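Local coordinates for putative polyphosphate kinase 2 family protein (Arthrobacter aurescens, PDB 3RHF) that probably transfers phosphate between inorganic polyphosphate and nucleotides, as a putative kinase of the polyphosphate kinase 2 family with a P-loop NTPase-like fold, at residues Ser24-Leu28 against Ala29-Pro33; Gly89-Val92 against Ser93-Gly97; Ala275-Val279 against Ala280-Ala284. All coordinates share one frame; numbering follows the deposited sequence.

In the fold
The three contacts come in series along the chain, each local. Contact 1 lies in the loop between helices 16-19 and 43-69 and packs against the edge strand 242-246 of the five-stranded parallel sheet. Contact 2 occupies helix 88-98, which follows strand 75-82 of that sheet and whose N-terminal end binds a phosphate ion; its centre is about 26 Å from that of contact 1. Contact 3, at the start of the C-terminal helix 279-287, has its centre about 40 Å from the centre of the chain and about 38 Å from that of contact 2. Contacts 2 and 3 both touch the second subunit, so the dimer draws on the helix beside the phosphate and on a far-reaching C-terminal tail.

Contact 1: Ser24-Leu28 against Ala29-Pro33; sequences SGFSL and AGVDP
Phe26 and Val31 meet across a turn, five residues apart, and illustrate how a loop without regular structure can still present a compact apolar patch. The phenyl ring offers its far end: CZ lies 3.5 Å from Val31 CG2, and CE2 is only slightly farther from the same methyl. The two side chains approach at a slant. Because CG of Phe26 stands anti to its own backbone nitrogen (chi1 -168°), the ring is carried forward along the chain to reach the valine. On Val31 the single methyl CG2 does the touching, and it also receives Leu28 CD1 at a looser 4.3 Å.

The turn itself is held by weak bonds. Gly30 N points between two acceptors of Ser27, the carbonyl O at 3.2 Å and the hydroxyl OG at 3.4 Å, and Val31 N makes a long, weak bond to Leu28 O. The Ser27 side chain thus adds a second bond, straighter (151°) but also weak, to a backbone bond that is strongly bent. Phe26, Leu28 and Val31 all rest on Val244 of the edge strand 242-246, while Leu28 and Val31 also reach Asn187 at the end of the adjacent strand 179-187.

Contact 2: Gly89-Val92 against Ser93-Gly97; sequences GGIV and SHVVG. With PO4 (phosphate ion), chain I.
Four i to i+4 backbone bonds join Gly89-Val92 to Ser93-Gly97 as successive turns of one alpha helix, Ser93 N to Gly89 O, His94 N to Gly90 O, Val95 N to Ile91 O and Val96 N to Val92 O, the last being the shortest at 2.8 Å. The His94 bond is the most bent, at 142° about its hydrogen.

Two apolar pairs run along this ladder. Ile91 and Val95 meet at a slant through their CG2 methyls, 4.0 Å apart, whereas Val92 and Val96 lie side by side and point the same way, with Val92 CG1 4.2 Å from Val96 CG2. In both later valines CG2 stands beside the backbone nitrogen, anti to the carbonyl carbon, which turns it back over the preceding turn: Val95 CG2 comes within 3.2 Å of Ile91 O.

This is the helix that follows the phosphate-binding loop in P-loop NTPase folds. Gly89 N, at its start, gives a nearly straight 3.0 Å bond to O4 of a phosphate ion, which Thr85 N, Gly87 N and Lys88 NZ bind as well. The ion probably came from the crystallisation liquor, but its place is consistent with a nucleotide phosphate site, and the helix dipole would be expected to favour an anion there.

The pairs serve different layers of the fold. Val92 and Val96 face the sheet, on Leu106 and Val104 of strand 104-108, with Val92 reaching strand 135-139 too; Ile91 and Val95 pack against helix 250-266. His94 ND1 is hydrogen-bonded to Gln258, and Ser93 and Val96 touch Pro101 of the second subunit.

Contact 3: Ala275-Val279 against Ala280-Ala284; sequences ADFDV and AAERA
Asp278 meets Ala281 at the first turn of the C-terminal helix 279-287, a clear worked example of an N-cap. Its OD2 accepts from Ala281 N at 2.9 Å, the donor arriving nearly along the carboxylate C-O bond. With CG anti to the backbone nitrogen (chi1 -167°), the carboxylate swings forward over the turn, and OD2 also comes 3.2 Å from the methyl CB of Ala281.

The close-packed part of the contact lies just behind this cap. Asp278 O takes the backbone N of Glu282 at 2.9 Å, and Val279 O takes Arg283 N almost in line, so the helix is bonded from its first residues. Alongside, the Phe277 ring crosses the Glu282 side chain at about a right angle. Ring atom CE1 lies 3.9 Å from Glu282 CB, and Ala275 CB covers one face of the ring, offset toward its rim. The bend in the glutamate chain (chi2 82°) brings its carboxylate back toward the capping residue, where a water bridges the two, donating to Asp278 O at 2.7 Å and to Glu282 OE1.

Looser is the outer side, where Asp278, Ala280 and Ala281 are exposed and touch a crystal neighbour. Glu282 and Arg283 turn instead to the second subunit: Glu282 forms a salt bridge with its Arg212 and a hydrogen bond with its Tyr210, and Arg283 a salt bridge with its Asp202. Phe277 and Val279 both pack on Leu201 of that subunit. The chemistry therefore implies a capped helix fastened to the partner by complementary charges, one acidic and one basic, beside an apolar seam.

Contact 1: Ser24-Leu28 against Ala29-Pro33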
# COMPACT_ATOMS: atom_id res chain seq x y z
N SER A 24 0.45 24.52 25.05
CA SER A 24 0.11 24.72 26.46
C SER A 24 -1.31 25.30 26.61
O SER A 24 -2.05 24.92 27.54
CB SER A 24 1.14 25.62 27.13
OG SER A 24 1.24 26.85 26.42
N GLY A 25 -1.71 26.18 25.68
CA GLY A 25 -3.07 26.75 25.69
C GLY A 25 -4.23 25.77 25.49
O GLY A 25 -5.35 26.08 25.88
N PHE A 26 -3.97 24.59 24.90
CA PHE A 26 -4.99 23.77 24.22
C PHE A 26 -6.14 23.31 25.07
O PHE A 26 -5.92 22.81 26.19
CB PHE A 26 -4.38 22.50 23.59
CG PHE A 26 -5.33 21.77 22.62
CD1 PHE A 26 -6.01 20.62 23.01
CD2 PHE A 26 -5.56 22.27 21.34
CE1 PHE A 26 -6.89 19.97 22.12
CE2 PHE A 26 -6.41 21.62 20.45
CZ PHE A 26 -7.07 20.46 20.84
N SER A 27 -7.34 23.42 24.49
CA SER A 27 -8.48 22.66 24.95
C SER A 27 -9.30 22.06 23.78
O SER A 27 -9.58 22.73 22.78
CB SER A 27 -9.37 23.53 25.85
OG SER A 27 -10.29 24.30 25.10
N LEU A 28 -9.70 20.80 23.94
CA LEU A 28 -10.38 20.08 22.87
C LEU A 28 -11.83 20.55 22.62
O LEU A 28 -12.42 20.28 21.55
CB LEU A 28 -10.31 18.57 23.13
CG LEU A 28 -10.94 17.61 22.11
CD1 LEU A 28 -10.26 17.70 20.75
CD2 LEU A 28 -10.97 16.16 22.63
N ALA A 29 -12.40 21.29 23.57
CA ALA A 29 -13.74 21.87 23.39
C ALA A 29 -13.69 23.14 22.54
O ALA A 29 -14.65 23.45 21.86
CB ALA A 29 -14.41 22.14 24.74
N GLY A 30 -12.58 23.88 22.57
CA GLY A 30 -12.37 25.02 21.65
C GLY A 30 -12.26 24.62 20.17
O GLY A 30 -12.38 25.46 19.29
N VAL A 31 -12.05 23.33 19.89
CA VAL A 31 -11.95 22.85 18.51
C VAL A 31 -13.33 22.67 17.88
O VAL A 31 -14.20 22.02 18.44
CB VAL A 31 -11.16 21.49 18.39
CG1 VAL A 31 -11.01 21.09 16.93
CG2 VAL A 31 -9.81 21.61 19.08
N ASP A 32 -13.50 23.27 16.70
CA ASP A 32 -14.68 23.12 15.90
C ASP A 32 -14.47 22.09 14.76
O ASP A 32 -13.71 22.31 13.79
CB ASP A 32 -15.06 24.48 15.31
CG ASP A 32 -16.35 24.43 14.48
OD1 ASP A 32 -17.02 23.36 14.43
OD2 ASP A 32 -16.69 25.46 13.88
N PRO A 33 -15.15 20.95 14.86
CA PRO A 33 -14.95 19.87 13.92
C PRO A 33 -15.31 20.24 12.49
O PRO A 33 -15.06 19.44 11.60
CB PRO A 33 -15.92 18.80 14.42
CG PRO A 33 -16.18 19.14 15.82
CD PRO A 33 -16.17 20.61 15.86

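Contact 2: Gly89-Val92 against Ser93-Gly97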
# COMPACT_ATOMS: atom_id res chain seq x y z
N GLY A 89 -9.28 5.04 8.17
CA GLY A 89 -9.09 4.08 7.09
C GLY A 89 -8.86 4.76 5.76
O GLY A 89 -7.94 4.43 5.02
N GLY A 90 -9.70 5.72 5.44
CA GLY A 90 -9.62 6.43 4.20
C GLY A 90 -8.40 7.29 4.10
O GLY A 90 -7.81 7.42 3.04
N ILE A 91 -8.03 7.95 5.16
CA ILE A 91 -6.84 8.76 5.11
C ILE A 91 -5.59 7.87 4.92
O ILE A 91 -4.73 8.20 4.08
CB ILE A 91 -6.69 9.69 6.35
CG1 ILE A 91 -7.90 10.65 6.39
CG2 ILE A 91 -5.41 10.48 6.32
CD1 ILE A 91 -7.56 12.09 6.59
N VAL A 92 -5.52 6.74 5.66
CA VAL A 92 -4.42 5.86 5.58
C VAL A 92 -4.29 5.40 4.17
O VAL A 92 -3.20 5.52 3.56
CB VAL A 92 -4.60 4.60 6.48
CG1 VAL A 92 -3.65 3.47 6.00
CG2 VAL A 92 -4.40 4.93 7.95
N SER A 93 -5.40 4.95 3.61
CA SER A 93 -5.42 4.51 2.23
C SER A 93 -4.98 5.57 1.28
O SER A 93 -4.35 5.28 0.25
CB SER A 93 -6.83 4.11 1.83
OG SER A 93 -6.91 3.60 0.52
N HIS A 94 -5.36 6.80 1.54
CA HIS A 94 -4.98 7.80 0.56
C HIS A 94 -3.45 8.08 0.62
O HIS A 94 -2.75 8.12 -0.42
CB HIS A 94 -5.79 9.09 0.69
CG HIS A 94 -5.56 9.99 -0.47
ND1 HIS A 94 -4.48 10.84 -0.52
CD2 HIS A 94 -6.17 10.06 -1.68
CE1 HIS A 94 -4.45 11.43 -1.71
NE2 HIS A 94 -5.46 10.98 -2.43
N VAL A 95 -2.94 8.27 1.83
CA VAL A 95 -1.55 8.60 2.07
C VAL A 95 -0.65 7.47 1.58
O VAL A 95 0.30 7.67 0.86
CB VAL A 95 -1.29 8.81 3.58
CG1 VAL A 95 0.19 8.98 3.81
CG2 VAL A 95 -2.10 10.03 4.13
N VAL A 96 -0.97 6.26 1.96
CA VAL A 96 -0.21 5.12 1.49
C VAL A 96 -0.23 4.99 -0.02
O VAL A 96 0.82 4.73 -0.65
CB VAL A 96 -0.70 3.85 2.18
CG1 VAL A 96 -0.26 2.65 1.43
CG2 VAL A 96 -0.20 3.84 3.64
N GLY A 97 -1.36 5.25 -0.62
CA GLY A 97 -1.48 5.15 -2.06
C GLY A 97 -0.78 6.22 -2.84
O GLY A 97 -0.63 6.10 -4.03
P PO4 I . -12.64 5.01 10.68
O1 PO4 I . -13.61 4.00 11.38
O2 PO4 I . -13.55 5.76 9.59
O3 PO4 I . -11.99 6.05 11.65
O4 PO4 I . -11.48 4.20 10.02

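Contact 3: Ala275-Val279 against Ala280-Ala284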
# COMPACT_ATOMS: atom_id res chain seq x y z
N ALA A 275 25.78 9.42 -6.91
CA ALA A 275 26.26 8.10 -7.32
C ALA A 275 27.42 7.68 -6.45
O ALA A 275 28.30 8.46 -6.20
CB ALA A 275 26.67 8.16 -8.76
N ASP A 276 27.42 6.45 -5.98
CA ASP A 276 28.61 5.81 -5.36
C ASP A 276 29.50 5.12 -6.38
O ASP A 276 30.11 4.11 -6.07
CB ASP A 276 28.18 4.78 -4.32
CG ASP A 276 27.18 3.70 -4.90
OD1 ASP A 276 26.25 4.06 -5.73
OD2 ASP A 276 27.29 2.51 -4.49
N PHE A 277 29.58 5.66 -7.60
CA PHE A 277 30.38 5.10 -8.67
C PHE A 277 30.53 6.20 -9.73
O PHE A 277 29.92 7.25 -9.63
CB PHE A 277 29.68 3.88 -9.26
CG PHE A 277 28.36 4.22 -9.90
CD1 PHE A 277 28.30 4.66 -11.20
CD2 PHE A 277 27.20 4.18 -9.17
CE1 PHE A 277 27.08 5.01 -11.78
CE2 PHE A 277 25.97 4.55 -9.76
CZ PHE A 277 25.92 4.94 -11.06
N ASP A 278 31.36 5.95 -10.74
CA ASP A 278 31.60 6.91 -11.78
C ASP A 278 30.60 6.72 -12.95
O ASP A 278 30.58 5.67 -13.62
CB ASP A 278 33.04 6.85 -12.29
CG ASP A 278 33.37 8.05 -13.14
OD1 ASP A 278 33.73 9.12 -12.54
OD2 ASP A 278 33.20 7.95 -14.37
N VAL A 279 29.82 7.76 -13.17
CA VAL A 279 28.66 7.78 -14.05
C VAL A 279 29.14 7.90 -15.46
O VAL A 279 28.78 7.07 -16.32
CB VAL A 279 27.75 9.00 -13.71
CG1 VAL A 279 26.71 9.24 -14.79
CG2 VAL A 279 27.10 8.80 -12.35
N ALA A 280 29.97 8.91 -15.72
CA ALA A 280 30.51 9.05 -17.07
C ALA A 280 31.04 7.70 -17.57
O ALA A 280 30.73 7.32 -18.71
CB ALA A 280 31.58 10.17 -17.19
N ALA A 281 31.73 6.95 -16.70
CA ALA A 281 32.37 5.72 -17.13
C ALA A 281 31.33 4.65 -17.29
O ALA A 281 31.31 3.88 -18.28
CB ALA A 281 33.48 5.30 -16.18
N GLU A 282 30.40 4.63 -16.36
CA GLU A 282 29.38 3.59 -16.39
C GLU A 282 28.45 3.79 -17.60
O GLU A 282 28.01 2.81 -18.27
CB GLU A 282 28.62 3.61 -15.07
CG GLU A 282 27.73 2.39 -14.92
CD GLU A 282 28.49 1.22 -14.44
OE1 GLU A 282 29.67 1.40 -14.00
OE2 GLU A 282 27.89 0.13 -14.52
N ARG A 283 28.20 5.05 -17.93
CA ARG A 283 27.42 5.38 -19.14
C ARG A 283 28.09 4.85 -20.37
O ARG A 283 27.43 4.32 -21.26
CB ARG A 283 27.17 6.89 -19.25
CG ARG A 283 26.17 7.31 -20.34
CD ARG A 283 26.09 8.87 -20.48
NE ARG A 283 24.92 9.28 -21.25
CZ ARG A 283 24.74 9.04 -22.55
NH1 ARG A 283 25.67 8.41 -23.28
NH2 ARG A 283 23.60 9.44 -23.13
N ALA A 284 29.41 4.96 -20.46
CA ALA A 284 30.08 4.45 -21.63
C ALA A 284 29.98 2.91 -21.68
O ALA A 284 29.78 2.31 -22.76
CB ALA A 284 31.57 4.90 -21.61
O HOH W 1 31.37 3.08 -13.17